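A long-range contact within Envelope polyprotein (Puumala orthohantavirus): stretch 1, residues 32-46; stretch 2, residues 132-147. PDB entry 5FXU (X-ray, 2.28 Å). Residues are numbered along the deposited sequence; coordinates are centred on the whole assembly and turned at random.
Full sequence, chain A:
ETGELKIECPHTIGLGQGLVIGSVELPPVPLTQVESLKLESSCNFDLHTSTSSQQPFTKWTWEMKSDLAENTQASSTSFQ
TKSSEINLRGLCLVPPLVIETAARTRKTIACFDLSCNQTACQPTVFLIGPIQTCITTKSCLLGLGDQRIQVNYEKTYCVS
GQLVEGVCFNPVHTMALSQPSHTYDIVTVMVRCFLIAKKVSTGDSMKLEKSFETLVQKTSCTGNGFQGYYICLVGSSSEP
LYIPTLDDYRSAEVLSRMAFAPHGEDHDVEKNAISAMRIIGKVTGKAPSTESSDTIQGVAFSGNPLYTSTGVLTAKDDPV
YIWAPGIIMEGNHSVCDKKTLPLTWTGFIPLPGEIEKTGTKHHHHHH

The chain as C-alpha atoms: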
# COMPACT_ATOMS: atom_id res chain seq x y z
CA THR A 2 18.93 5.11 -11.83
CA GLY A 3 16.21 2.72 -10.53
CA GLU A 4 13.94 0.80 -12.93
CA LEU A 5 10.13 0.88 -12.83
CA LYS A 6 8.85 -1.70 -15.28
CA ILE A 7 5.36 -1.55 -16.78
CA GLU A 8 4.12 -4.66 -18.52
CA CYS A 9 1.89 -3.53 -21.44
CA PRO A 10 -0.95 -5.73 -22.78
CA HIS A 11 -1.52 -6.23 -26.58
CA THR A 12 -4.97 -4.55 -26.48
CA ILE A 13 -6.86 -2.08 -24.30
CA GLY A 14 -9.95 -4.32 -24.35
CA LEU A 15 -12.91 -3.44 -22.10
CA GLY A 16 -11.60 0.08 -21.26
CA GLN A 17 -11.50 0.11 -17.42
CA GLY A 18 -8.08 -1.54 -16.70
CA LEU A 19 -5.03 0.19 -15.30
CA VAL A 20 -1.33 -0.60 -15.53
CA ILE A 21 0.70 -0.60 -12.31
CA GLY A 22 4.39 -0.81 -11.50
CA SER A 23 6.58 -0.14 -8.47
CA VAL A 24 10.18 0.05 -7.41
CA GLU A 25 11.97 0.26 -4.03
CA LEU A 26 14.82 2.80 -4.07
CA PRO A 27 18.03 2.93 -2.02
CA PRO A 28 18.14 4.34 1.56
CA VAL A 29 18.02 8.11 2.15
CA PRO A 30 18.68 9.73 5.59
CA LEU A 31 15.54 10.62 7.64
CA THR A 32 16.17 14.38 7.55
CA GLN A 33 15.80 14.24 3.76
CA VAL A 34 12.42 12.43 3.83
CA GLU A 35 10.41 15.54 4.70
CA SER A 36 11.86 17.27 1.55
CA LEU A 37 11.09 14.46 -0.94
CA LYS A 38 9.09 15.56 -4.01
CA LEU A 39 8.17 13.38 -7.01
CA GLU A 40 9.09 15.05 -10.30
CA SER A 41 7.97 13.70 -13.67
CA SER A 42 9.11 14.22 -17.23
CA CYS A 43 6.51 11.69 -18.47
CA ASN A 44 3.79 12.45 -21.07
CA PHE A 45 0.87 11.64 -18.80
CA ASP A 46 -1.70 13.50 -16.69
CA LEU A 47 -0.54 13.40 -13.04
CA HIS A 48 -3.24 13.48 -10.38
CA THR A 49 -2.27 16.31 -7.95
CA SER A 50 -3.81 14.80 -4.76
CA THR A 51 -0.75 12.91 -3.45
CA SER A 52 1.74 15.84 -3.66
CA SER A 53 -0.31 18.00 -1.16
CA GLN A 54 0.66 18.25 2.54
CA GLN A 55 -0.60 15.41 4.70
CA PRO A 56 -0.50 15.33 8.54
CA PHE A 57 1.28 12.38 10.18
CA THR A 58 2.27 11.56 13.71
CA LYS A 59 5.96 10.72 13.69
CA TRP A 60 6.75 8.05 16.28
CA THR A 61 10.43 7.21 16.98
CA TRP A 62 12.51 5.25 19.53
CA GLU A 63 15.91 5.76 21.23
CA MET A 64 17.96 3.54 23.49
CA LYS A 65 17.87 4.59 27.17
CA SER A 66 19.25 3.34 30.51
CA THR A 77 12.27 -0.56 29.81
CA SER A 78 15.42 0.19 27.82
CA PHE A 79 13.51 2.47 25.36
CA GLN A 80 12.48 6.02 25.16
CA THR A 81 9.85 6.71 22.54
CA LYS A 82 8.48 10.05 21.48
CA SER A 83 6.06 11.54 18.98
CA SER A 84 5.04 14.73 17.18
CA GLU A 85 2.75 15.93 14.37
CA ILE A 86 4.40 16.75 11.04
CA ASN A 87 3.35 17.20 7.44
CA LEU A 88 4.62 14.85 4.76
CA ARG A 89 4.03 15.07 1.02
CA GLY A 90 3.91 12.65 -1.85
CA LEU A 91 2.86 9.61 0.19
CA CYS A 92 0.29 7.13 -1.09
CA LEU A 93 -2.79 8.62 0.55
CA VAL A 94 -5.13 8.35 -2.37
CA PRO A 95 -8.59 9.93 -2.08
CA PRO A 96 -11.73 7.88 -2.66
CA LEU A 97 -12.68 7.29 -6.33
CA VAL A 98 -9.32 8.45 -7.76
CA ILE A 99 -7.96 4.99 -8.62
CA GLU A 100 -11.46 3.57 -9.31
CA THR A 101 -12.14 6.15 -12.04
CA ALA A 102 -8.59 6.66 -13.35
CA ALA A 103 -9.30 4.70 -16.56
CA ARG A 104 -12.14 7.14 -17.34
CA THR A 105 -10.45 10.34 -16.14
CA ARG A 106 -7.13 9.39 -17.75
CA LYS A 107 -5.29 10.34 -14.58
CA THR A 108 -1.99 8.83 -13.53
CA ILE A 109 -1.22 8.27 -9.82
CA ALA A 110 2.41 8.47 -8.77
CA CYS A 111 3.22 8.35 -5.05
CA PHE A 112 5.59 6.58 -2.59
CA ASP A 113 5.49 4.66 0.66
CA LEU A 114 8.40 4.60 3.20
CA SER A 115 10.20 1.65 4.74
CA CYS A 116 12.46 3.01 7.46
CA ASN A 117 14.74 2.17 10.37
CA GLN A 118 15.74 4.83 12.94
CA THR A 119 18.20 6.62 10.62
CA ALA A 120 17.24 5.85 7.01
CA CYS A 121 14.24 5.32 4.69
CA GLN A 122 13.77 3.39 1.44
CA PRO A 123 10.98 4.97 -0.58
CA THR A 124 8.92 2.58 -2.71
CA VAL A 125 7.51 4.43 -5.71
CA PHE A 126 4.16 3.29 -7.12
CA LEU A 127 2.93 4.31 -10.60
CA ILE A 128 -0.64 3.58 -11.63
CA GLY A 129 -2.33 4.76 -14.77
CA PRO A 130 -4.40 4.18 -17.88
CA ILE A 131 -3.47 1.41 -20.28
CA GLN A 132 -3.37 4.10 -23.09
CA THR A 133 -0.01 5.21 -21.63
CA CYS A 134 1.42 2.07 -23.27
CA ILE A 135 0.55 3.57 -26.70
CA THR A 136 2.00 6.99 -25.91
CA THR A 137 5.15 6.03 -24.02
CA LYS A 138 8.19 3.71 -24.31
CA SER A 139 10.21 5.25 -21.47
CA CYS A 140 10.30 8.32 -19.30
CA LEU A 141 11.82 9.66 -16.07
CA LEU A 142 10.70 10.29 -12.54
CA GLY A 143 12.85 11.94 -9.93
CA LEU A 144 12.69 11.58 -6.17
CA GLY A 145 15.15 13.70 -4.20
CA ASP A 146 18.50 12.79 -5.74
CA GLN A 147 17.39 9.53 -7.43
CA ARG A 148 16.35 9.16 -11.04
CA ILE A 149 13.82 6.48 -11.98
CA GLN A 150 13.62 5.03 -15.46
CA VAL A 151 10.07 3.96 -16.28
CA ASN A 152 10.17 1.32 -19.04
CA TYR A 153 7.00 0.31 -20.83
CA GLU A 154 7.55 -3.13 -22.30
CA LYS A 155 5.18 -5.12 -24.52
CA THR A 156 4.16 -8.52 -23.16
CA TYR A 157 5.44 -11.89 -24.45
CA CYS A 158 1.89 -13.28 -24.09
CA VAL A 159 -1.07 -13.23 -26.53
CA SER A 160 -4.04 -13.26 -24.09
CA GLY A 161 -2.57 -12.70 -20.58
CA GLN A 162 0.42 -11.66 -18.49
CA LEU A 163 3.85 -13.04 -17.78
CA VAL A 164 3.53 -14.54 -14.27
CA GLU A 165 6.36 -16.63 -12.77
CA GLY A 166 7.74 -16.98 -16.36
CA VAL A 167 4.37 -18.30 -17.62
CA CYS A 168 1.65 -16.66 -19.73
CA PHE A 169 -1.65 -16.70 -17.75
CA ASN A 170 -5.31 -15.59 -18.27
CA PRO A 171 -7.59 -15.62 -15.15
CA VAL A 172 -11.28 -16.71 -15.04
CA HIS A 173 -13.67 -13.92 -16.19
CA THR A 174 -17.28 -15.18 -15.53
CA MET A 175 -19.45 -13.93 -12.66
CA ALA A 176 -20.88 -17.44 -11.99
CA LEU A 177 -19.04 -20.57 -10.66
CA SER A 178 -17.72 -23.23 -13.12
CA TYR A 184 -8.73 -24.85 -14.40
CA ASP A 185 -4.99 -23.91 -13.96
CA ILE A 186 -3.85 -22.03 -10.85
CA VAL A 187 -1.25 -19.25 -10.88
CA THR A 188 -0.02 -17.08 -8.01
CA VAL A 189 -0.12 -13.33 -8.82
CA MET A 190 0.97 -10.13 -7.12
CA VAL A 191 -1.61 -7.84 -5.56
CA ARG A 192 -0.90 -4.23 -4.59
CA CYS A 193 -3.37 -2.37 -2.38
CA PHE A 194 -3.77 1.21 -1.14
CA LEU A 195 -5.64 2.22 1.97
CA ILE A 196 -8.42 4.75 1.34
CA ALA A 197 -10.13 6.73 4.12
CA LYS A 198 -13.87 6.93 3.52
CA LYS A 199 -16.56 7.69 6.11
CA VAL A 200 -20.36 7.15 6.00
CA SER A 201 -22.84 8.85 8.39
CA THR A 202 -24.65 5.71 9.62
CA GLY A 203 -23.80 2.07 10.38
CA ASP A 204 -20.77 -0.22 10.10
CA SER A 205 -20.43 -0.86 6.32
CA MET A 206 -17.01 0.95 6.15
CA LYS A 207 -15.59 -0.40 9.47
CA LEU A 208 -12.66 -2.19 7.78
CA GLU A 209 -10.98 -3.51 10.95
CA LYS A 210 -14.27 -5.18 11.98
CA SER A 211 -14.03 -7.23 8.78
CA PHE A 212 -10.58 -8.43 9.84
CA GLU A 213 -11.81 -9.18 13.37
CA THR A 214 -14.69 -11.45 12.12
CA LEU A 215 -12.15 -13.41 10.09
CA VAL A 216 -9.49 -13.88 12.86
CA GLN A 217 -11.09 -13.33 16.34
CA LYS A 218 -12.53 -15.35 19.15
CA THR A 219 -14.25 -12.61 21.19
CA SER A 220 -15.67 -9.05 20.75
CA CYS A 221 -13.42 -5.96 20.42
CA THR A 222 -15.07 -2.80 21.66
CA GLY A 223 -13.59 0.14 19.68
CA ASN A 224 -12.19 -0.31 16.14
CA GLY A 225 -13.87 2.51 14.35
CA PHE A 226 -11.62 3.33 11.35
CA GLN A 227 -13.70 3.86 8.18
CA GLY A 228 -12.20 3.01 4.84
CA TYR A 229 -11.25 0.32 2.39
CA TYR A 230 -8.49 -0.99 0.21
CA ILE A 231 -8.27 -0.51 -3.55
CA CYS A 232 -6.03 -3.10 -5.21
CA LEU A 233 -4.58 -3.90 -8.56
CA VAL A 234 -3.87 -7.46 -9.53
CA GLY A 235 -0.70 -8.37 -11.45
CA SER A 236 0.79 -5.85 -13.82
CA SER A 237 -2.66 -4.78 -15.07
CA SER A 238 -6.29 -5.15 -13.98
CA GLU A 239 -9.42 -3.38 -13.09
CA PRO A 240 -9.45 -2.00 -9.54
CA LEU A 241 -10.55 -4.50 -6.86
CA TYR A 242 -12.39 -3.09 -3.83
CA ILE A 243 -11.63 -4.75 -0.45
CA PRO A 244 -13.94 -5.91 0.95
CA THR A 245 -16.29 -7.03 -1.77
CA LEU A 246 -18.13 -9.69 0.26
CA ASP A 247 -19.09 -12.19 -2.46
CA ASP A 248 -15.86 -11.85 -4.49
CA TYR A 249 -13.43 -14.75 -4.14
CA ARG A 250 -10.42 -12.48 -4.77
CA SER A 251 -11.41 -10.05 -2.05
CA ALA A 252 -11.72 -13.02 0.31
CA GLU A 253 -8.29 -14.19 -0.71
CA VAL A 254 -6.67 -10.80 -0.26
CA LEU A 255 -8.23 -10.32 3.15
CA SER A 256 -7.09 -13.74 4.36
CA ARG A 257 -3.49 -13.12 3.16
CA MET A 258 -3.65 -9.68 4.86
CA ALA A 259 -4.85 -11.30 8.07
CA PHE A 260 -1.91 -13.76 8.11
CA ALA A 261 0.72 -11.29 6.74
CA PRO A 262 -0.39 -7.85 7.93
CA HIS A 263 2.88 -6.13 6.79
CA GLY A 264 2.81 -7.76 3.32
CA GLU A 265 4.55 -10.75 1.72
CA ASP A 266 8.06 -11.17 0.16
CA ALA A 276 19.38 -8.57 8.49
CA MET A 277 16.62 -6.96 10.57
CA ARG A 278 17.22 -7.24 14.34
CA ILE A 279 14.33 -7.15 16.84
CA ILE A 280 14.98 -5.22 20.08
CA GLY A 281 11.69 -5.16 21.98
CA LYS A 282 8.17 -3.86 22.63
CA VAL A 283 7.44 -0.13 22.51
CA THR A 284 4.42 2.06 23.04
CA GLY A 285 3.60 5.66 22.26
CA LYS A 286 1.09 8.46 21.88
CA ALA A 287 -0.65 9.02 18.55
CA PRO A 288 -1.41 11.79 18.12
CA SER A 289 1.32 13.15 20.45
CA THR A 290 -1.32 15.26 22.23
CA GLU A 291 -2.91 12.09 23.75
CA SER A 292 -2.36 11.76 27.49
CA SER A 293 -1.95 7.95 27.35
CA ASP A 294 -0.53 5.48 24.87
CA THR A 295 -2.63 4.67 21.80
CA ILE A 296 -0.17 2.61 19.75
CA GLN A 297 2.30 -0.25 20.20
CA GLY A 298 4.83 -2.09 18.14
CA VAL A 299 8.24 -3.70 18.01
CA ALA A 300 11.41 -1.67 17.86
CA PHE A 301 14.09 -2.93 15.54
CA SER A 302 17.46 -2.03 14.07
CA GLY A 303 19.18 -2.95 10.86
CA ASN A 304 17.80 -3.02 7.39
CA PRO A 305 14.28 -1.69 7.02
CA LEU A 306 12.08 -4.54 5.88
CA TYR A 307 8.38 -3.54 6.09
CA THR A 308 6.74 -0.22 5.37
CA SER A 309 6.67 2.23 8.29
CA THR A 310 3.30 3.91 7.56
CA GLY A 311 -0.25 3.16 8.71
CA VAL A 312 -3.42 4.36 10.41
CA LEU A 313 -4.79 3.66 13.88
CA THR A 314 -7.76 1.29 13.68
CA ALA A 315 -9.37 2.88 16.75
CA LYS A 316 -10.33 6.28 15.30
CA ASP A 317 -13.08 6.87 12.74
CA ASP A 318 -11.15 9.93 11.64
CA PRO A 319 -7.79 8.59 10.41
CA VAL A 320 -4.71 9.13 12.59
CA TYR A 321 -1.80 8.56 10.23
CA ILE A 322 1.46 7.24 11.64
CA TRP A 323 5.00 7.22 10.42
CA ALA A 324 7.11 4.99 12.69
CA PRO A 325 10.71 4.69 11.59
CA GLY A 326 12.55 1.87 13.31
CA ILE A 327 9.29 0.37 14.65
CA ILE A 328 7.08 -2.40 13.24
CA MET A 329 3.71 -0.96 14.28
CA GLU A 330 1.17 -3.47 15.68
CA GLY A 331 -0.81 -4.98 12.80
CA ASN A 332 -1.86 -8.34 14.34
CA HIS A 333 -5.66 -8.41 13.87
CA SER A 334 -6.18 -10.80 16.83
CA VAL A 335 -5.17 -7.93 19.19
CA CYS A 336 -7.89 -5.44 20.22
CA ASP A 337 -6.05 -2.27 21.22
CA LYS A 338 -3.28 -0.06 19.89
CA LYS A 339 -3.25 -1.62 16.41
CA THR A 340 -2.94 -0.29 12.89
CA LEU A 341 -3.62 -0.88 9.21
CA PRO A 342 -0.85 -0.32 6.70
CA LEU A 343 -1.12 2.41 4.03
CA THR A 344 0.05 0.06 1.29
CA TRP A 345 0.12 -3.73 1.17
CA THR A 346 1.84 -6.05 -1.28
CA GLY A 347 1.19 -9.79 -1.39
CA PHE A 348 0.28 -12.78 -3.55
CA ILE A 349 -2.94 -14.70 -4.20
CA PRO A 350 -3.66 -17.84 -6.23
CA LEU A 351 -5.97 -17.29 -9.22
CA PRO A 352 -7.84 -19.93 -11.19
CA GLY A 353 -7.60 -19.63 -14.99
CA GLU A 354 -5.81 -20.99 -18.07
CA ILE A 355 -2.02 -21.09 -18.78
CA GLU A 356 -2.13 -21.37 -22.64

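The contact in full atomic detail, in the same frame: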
# COMPACT_ATOMS: atom_id res chain seq x y z
N THR A 32 16.28 12.92 7.70
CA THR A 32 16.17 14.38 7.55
C THR A 32 15.78 14.79 6.14
O THR A 32 15.10 15.79 5.95
CB THR A 32 17.46 15.12 7.97
OG1 THR A 32 18.58 14.57 7.28
CG2 THR A 32 17.70 14.98 9.48
N GLN A 33 16.18 14.00 5.15
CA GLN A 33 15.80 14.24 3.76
C GLN A 33 14.40 13.81 3.36
O GLN A 33 13.93 14.23 2.30
CB GLN A 33 16.83 13.62 2.82
CG GLN A 33 18.17 14.33 2.89
CD GLN A 33 19.21 13.69 2.00
OE1 GLN A 33 18.90 13.04 0.99
NE2 GLN A 33 20.49 13.89 2.36
N VAL A 34 13.73 13.01 4.18
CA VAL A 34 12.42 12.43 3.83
C VAL A 34 11.35 13.49 3.75
O VAL A 34 10.50 13.46 2.85
CB VAL A 34 12.01 11.34 4.85
CG1 VAL A 34 10.61 10.83 4.61
CG2 VAL A 34 12.98 10.17 4.79
N GLU A 35 11.38 14.44 4.68
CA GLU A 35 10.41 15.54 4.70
C GLU A 35 10.50 16.47 3.46
O GLU A 35 9.52 17.13 3.10
CB GLU A 35 10.51 16.32 6.04
CG GLU A 35 10.13 15.51 7.30
CD GLU A 35 11.32 14.96 8.11
OE1 GLU A 35 12.37 14.61 7.49
OE2 GLU A 35 11.18 14.80 9.35
N SER A 36 11.66 16.50 2.79
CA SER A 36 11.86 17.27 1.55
C SER A 36 11.52 16.55 0.25
O SER A 36 11.53 17.18 -0.80
CB SER A 36 13.32 17.71 1.46
OG SER A 36 13.64 18.54 2.56
N LEU A 37 11.24 15.25 0.29
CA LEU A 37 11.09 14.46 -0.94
C LEU A 37 9.88 14.87 -1.77
O LEU A 37 8.76 14.91 -1.28
CB LEU A 37 11.03 12.96 -0.62
CG LEU A 37 12.32 12.30 -0.12
CD1 LEU A 37 12.07 10.81 0.10
CD2 LEU A 37 13.49 12.51 -1.08
N LYS A 38 10.13 15.18 -3.05
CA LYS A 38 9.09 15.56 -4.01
C LYS A 38 9.24 14.67 -5.25
O LYS A 38 10.36 14.48 -5.74
CB LYS A 38 9.27 17.04 -4.42
CG LYS A 38 7.98 17.90 -4.38
CD LYS A 38 7.17 17.67 -5.65
CE LYS A 38 7.61 18.59 -6.78
NZ LYS A 38 7.07 19.98 -6.71
N LEU A 39 8.14 14.09 -5.73
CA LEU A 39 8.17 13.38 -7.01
C LEU A 39 8.13 14.37 -8.15
O LEU A 39 7.25 15.20 -8.19
CB LEU A 39 6.98 12.42 -7.18
CG LEU A 39 7.24 10.91 -7.10
CD1 LEU A 39 5.99 10.17 -7.54
CD2 LEU A 39 8.43 10.42 -7.93
N GLU A 40 9.10 14.28 -9.06
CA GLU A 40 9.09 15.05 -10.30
C GLU A 40 8.84 14.07 -11.42
O GLU A 40 9.25 12.92 -11.32
CB GLU A 40 10.46 15.73 -10.57
CG GLU A 40 11.07 16.56 -9.45
CD GLU A 40 10.40 17.92 -9.25
OE1 GLU A 40 9.16 18.00 -9.31
OE2 GLU A 40 11.12 18.91 -8.99
N SER A 41 8.21 14.53 -12.50
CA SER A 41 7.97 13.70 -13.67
C SER A 41 8.28 14.44 -14.95
O SER A 41 7.91 15.59 -15.10
CB SER A 41 6.50 13.25 -13.73
OG SER A 41 6.28 12.41 -14.86
N SER A 42 8.97 13.76 -15.86
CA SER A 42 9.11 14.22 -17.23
C SER A 42 8.19 13.42 -18.18
O SER A 42 8.31 13.53 -19.38
CB SER A 42 10.57 14.07 -17.68
OG SER A 42 10.78 12.80 -18.28
N CYS A 43 7.28 12.62 -17.64
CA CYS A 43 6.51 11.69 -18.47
C CYS A 43 5.33 12.39 -19.13
O CYS A 43 4.81 13.37 -18.60
CB CYS A 43 6.00 10.53 -17.61
SG CYS A 43 7.28 9.48 -16.84
N ASN A 44 4.92 11.88 -20.29
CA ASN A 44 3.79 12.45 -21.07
C ASN A 44 2.48 11.81 -20.62
O ASN A 44 1.82 11.08 -21.38
CB ASN A 44 4.00 12.31 -22.59
CG ASN A 44 4.29 10.87 -23.04
OD1 ASN A 44 4.91 10.08 -22.31
ND2 ASN A 44 3.84 10.53 -24.24
N PHE A 45 2.14 12.06 -19.36
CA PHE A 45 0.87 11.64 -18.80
C PHE A 45 0.32 12.70 -17.83
O PHE A 45 1.02 13.64 -17.46
CB PHE A 45 0.92 10.20 -18.21
CG PHE A 45 2.03 9.93 -17.19
CD1 PHE A 45 2.25 10.75 -16.08
CD2 PHE A 45 2.80 8.76 -17.31
CE1 PHE A 45 3.23 10.44 -15.16
CE2 PHE A 45 3.79 8.46 -16.39
CZ PHE A 45 4.00 9.29 -15.30
N ASP A 46 -0.95 12.52 -17.47
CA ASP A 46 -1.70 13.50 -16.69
C ASP A 46 -1.71 13.14 -15.19
O ASP A 46 -2.59 12.44 -14.69
CB ASP A 46 -3.11 13.60 -17.26
CG ASP A 46 -3.92 14.71 -16.65
OD1 ASP A 46 -3.36 15.49 -15.85
OD2 ASP A 46 -5.13 14.81 -16.95
N GLN A 132 -3.72 3.26 -21.92
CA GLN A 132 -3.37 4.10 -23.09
C GLN A 132 -1.94 4.65 -23.03
O GLN A 132 -1.34 4.94 -24.06
CB GLN A 132 -4.32 5.30 -23.24
CG GLN A 132 -5.71 4.98 -23.79
CD GLN A 132 -6.66 4.32 -22.76
OE1 GLN A 132 -6.34 4.16 -21.54
NE2 GLN A 132 -7.81 3.89 -23.25
N THR A 133 -1.40 4.79 -21.82
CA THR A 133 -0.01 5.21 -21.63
C THR A 133 0.98 4.32 -22.39
O THR A 133 1.98 4.82 -22.89
CB THR A 133 0.38 5.22 -20.14
OG1 THR A 133 -0.65 5.84 -19.39
CG2 THR A 133 1.64 6.02 -19.91
N CYS A 134 0.68 3.03 -22.46
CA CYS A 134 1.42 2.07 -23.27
C CYS A 134 1.49 2.37 -24.78
O CYS A 134 2.42 1.94 -25.46
CB CYS A 134 0.82 0.67 -23.06
SG CYS A 134 1.20 -0.06 -21.43
N ILE A 135 0.51 3.11 -25.31
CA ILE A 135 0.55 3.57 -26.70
C ILE A 135 1.43 4.81 -26.80
O ILE A 135 2.20 4.95 -27.76
CB ILE A 135 -0.88 3.85 -27.25
CG1 ILE A 135 -1.68 2.56 -27.28
CG2 ILE A 135 -0.83 4.45 -28.66
CD1 ILE A 135 -3.17 2.79 -27.29
N THR A 136 1.33 5.72 -25.83
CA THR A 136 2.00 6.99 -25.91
C THR A 136 3.46 6.98 -25.51
O THR A 136 4.17 7.96 -25.80
CB THR A 136 1.33 8.06 -25.04
OG1 THR A 136 1.36 7.68 -23.66
CG2 THR A 136 -0.09 8.30 -25.50
N THR A 137 3.91 5.94 -24.82
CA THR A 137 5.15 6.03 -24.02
C THR A 137 5.95 4.72 -24.04
O THR A 137 5.39 3.66 -23.73
CB THR A 137 4.81 6.43 -22.56
OG1 THR A 137 3.96 7.58 -22.56
CG2 THR A 137 6.08 6.78 -21.77
N LYS A 138 7.23 4.82 -24.41
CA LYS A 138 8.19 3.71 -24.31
C LYS A 138 9.02 3.81 -23.01
O LYS A 138 9.23 2.83 -22.31
CB LYS A 138 9.15 3.69 -25.52
CG LYS A 138 10.18 2.55 -25.54
CD LYS A 138 9.56 1.16 -25.77
CE LYS A 138 10.54 0.01 -25.47
NZ LYS A 138 10.56 -0.45 -24.03
N SER A 139 9.51 5.00 -22.72
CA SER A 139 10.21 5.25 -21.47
C SER A 139 10.14 6.70 -21.09
O SER A 139 9.98 7.56 -21.94
CB SER A 139 11.67 4.78 -21.54
OG SER A 139 12.35 5.34 -22.65
N CYS A 140 10.26 6.96 -19.80
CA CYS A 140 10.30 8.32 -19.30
C CYS A 140 10.93 8.32 -17.91
O CYS A 140 11.34 7.26 -17.43
CB CYS A 140 8.92 8.96 -19.34
SG CYS A 140 7.67 8.11 -18.35
N LEU A 141 11.05 9.49 -17.30
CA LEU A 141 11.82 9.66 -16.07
C LEU A 141 10.99 10.25 -14.96
O LEU A 141 10.25 11.20 -15.16
CB LEU A 141 13.02 10.55 -16.31
CG LEU A 141 14.14 9.98 -17.19
CD1 LEU A 141 15.24 11.02 -17.39
CD2 LEU A 141 14.75 8.72 -16.60
N LEU A 142 11.15 9.68 -13.77
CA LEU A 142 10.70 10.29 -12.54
C LEU A 142 11.94 10.59 -11.71
O LEU A 142 12.98 9.91 -11.79
CB LEU A 142 9.77 9.35 -11.76
CG LEU A 142 8.56 8.73 -12.48
CD1 LEU A 142 7.88 7.68 -11.61
CD2 LEU A 142 7.55 9.80 -12.85
N GLY A 143 11.83 11.62 -10.90
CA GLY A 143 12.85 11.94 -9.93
C GLY A 143 12.25 11.96 -8.54
O GLY A 143 11.10 12.40 -8.35
N LEU A 144 13.05 11.51 -7.58
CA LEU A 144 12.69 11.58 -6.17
C LEU A 144 13.95 11.90 -5.38
O LEU A 144 14.88 11.08 -5.33
CB LEU A 144 12.06 10.27 -5.69
CG LEU A 144 11.44 10.34 -4.30
CD1 LEU A 144 10.22 11.26 -4.25
CD2 LEU A 144 11.05 8.94 -3.85
N GLY A 145 13.96 13.11 -4.80
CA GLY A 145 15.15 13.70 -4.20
C GLY A 145 16.28 13.70 -5.21
O GLY A 145 16.18 14.34 -6.26
N ASP A 146 17.30 12.90 -4.92
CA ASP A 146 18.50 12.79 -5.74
C ASP A 146 18.54 11.54 -6.63
O ASP A 146 19.53 11.30 -7.33
CB ASP A 146 19.73 12.88 -4.81
CG ASP A 146 19.83 14.26 -4.12
OD1 ASP A 146 19.87 15.28 -4.85
OD2 ASP A 146 19.83 14.32 -2.85
N GLN A 147 17.46 10.76 -6.64
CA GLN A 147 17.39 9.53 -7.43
C GLN A 147 16.58 9.75 -8.69
O GLN A 147 15.57 10.43 -8.68
CB GLN A 147 16.81 8.38 -6.60
CG GLN A 147 17.85 7.51 -5.91
CD GLN A 147 18.70 6.68 -6.85
OE1 GLN A 147 18.26 6.30 -7.94
NE2 GLN A 147 19.92 6.36 -6.43

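Two stretches far apart in sequence meet here as a short antiparallel ladder, locked at one end by a disulfide. The core of the ladder is the pairing of Glu40 with Gly143. Glu40 N donates to Gly143 O at 2.8 Å, and Gly143 N returns a bond to Glu40 O at 2.9 Å; both are nearly straight, as expected where two strands run in opposite directions in register. A third backbone bond, from Ser42 N to Leu141 O at 2.9 Å, continues the ladder beyond Ser41 and Leu142, which face each other as a non-hydrogen-bonded pair. There the chains approach closely enough for Leu142 CA to lie 3.2 Å from Glu40 O, a CA-H...O contact. The Ser42 hydroxyl adds a weak bond, accepting from Leu141 N at 3.5 Å between Leu141 N and Ser42 OG.

Past the ladder, Asn44 ties its loop to the end of the short helix in the second stretch. An amide side chain suits this place because it can donate and accept at once: Asn44 ND2 gives a hydrogen bond to Thr136 O at 3.0 Å, while Asn44 OD1 receives one from Thr137 OG1 at 2.7 Å. Thr137 is the first residue to leave helical geometry, and its CB points toward the loop.

Between these polar anchors stands the disulfide, with Cys43 SG and Cys140 SG 2.1 Å apart. Its chi3 of 86° is near the preferred value of about 90°, so the S-S torsion itself is relaxed. Within the first stretch, Ser41 OG accepts from Cys43 N at 3.0 Å, bracing the chain as it enters the cysteine.

Apolar packing lines one face of this framework, and continues past it at Phe45 and Thr133. The side chains of Leu39, Ser41, Leu142 and Leu144 share one face of the sheet. Leu39 CG lies 4.1 Å from Leu144 CD1, and Leu39 CD2 lies 4.2 Å from Leu142 CB; the branched leucines reach across the gap between the backbones. Leu142 CD2 also approaches Cys43 SG at 4.0 Å and Phe45 CZ at 4.3 Å. The Phe45 ring presents its edge to this methyl and to Thr133 CG2, which is 4.0 Å from Phe45 CD2, while Cys140 SG sits obliquely to the ring.

At the far end, Leu144 begins a type II' turn, and Gly145 takes its second position with a positive phi that favours glycine. Leu37 CD2 packs 3.7 Å from Gly145 CA, and a CB on Gly145 would clash with that methyl. Gly143 differs: a CB there would have room beside Glu40.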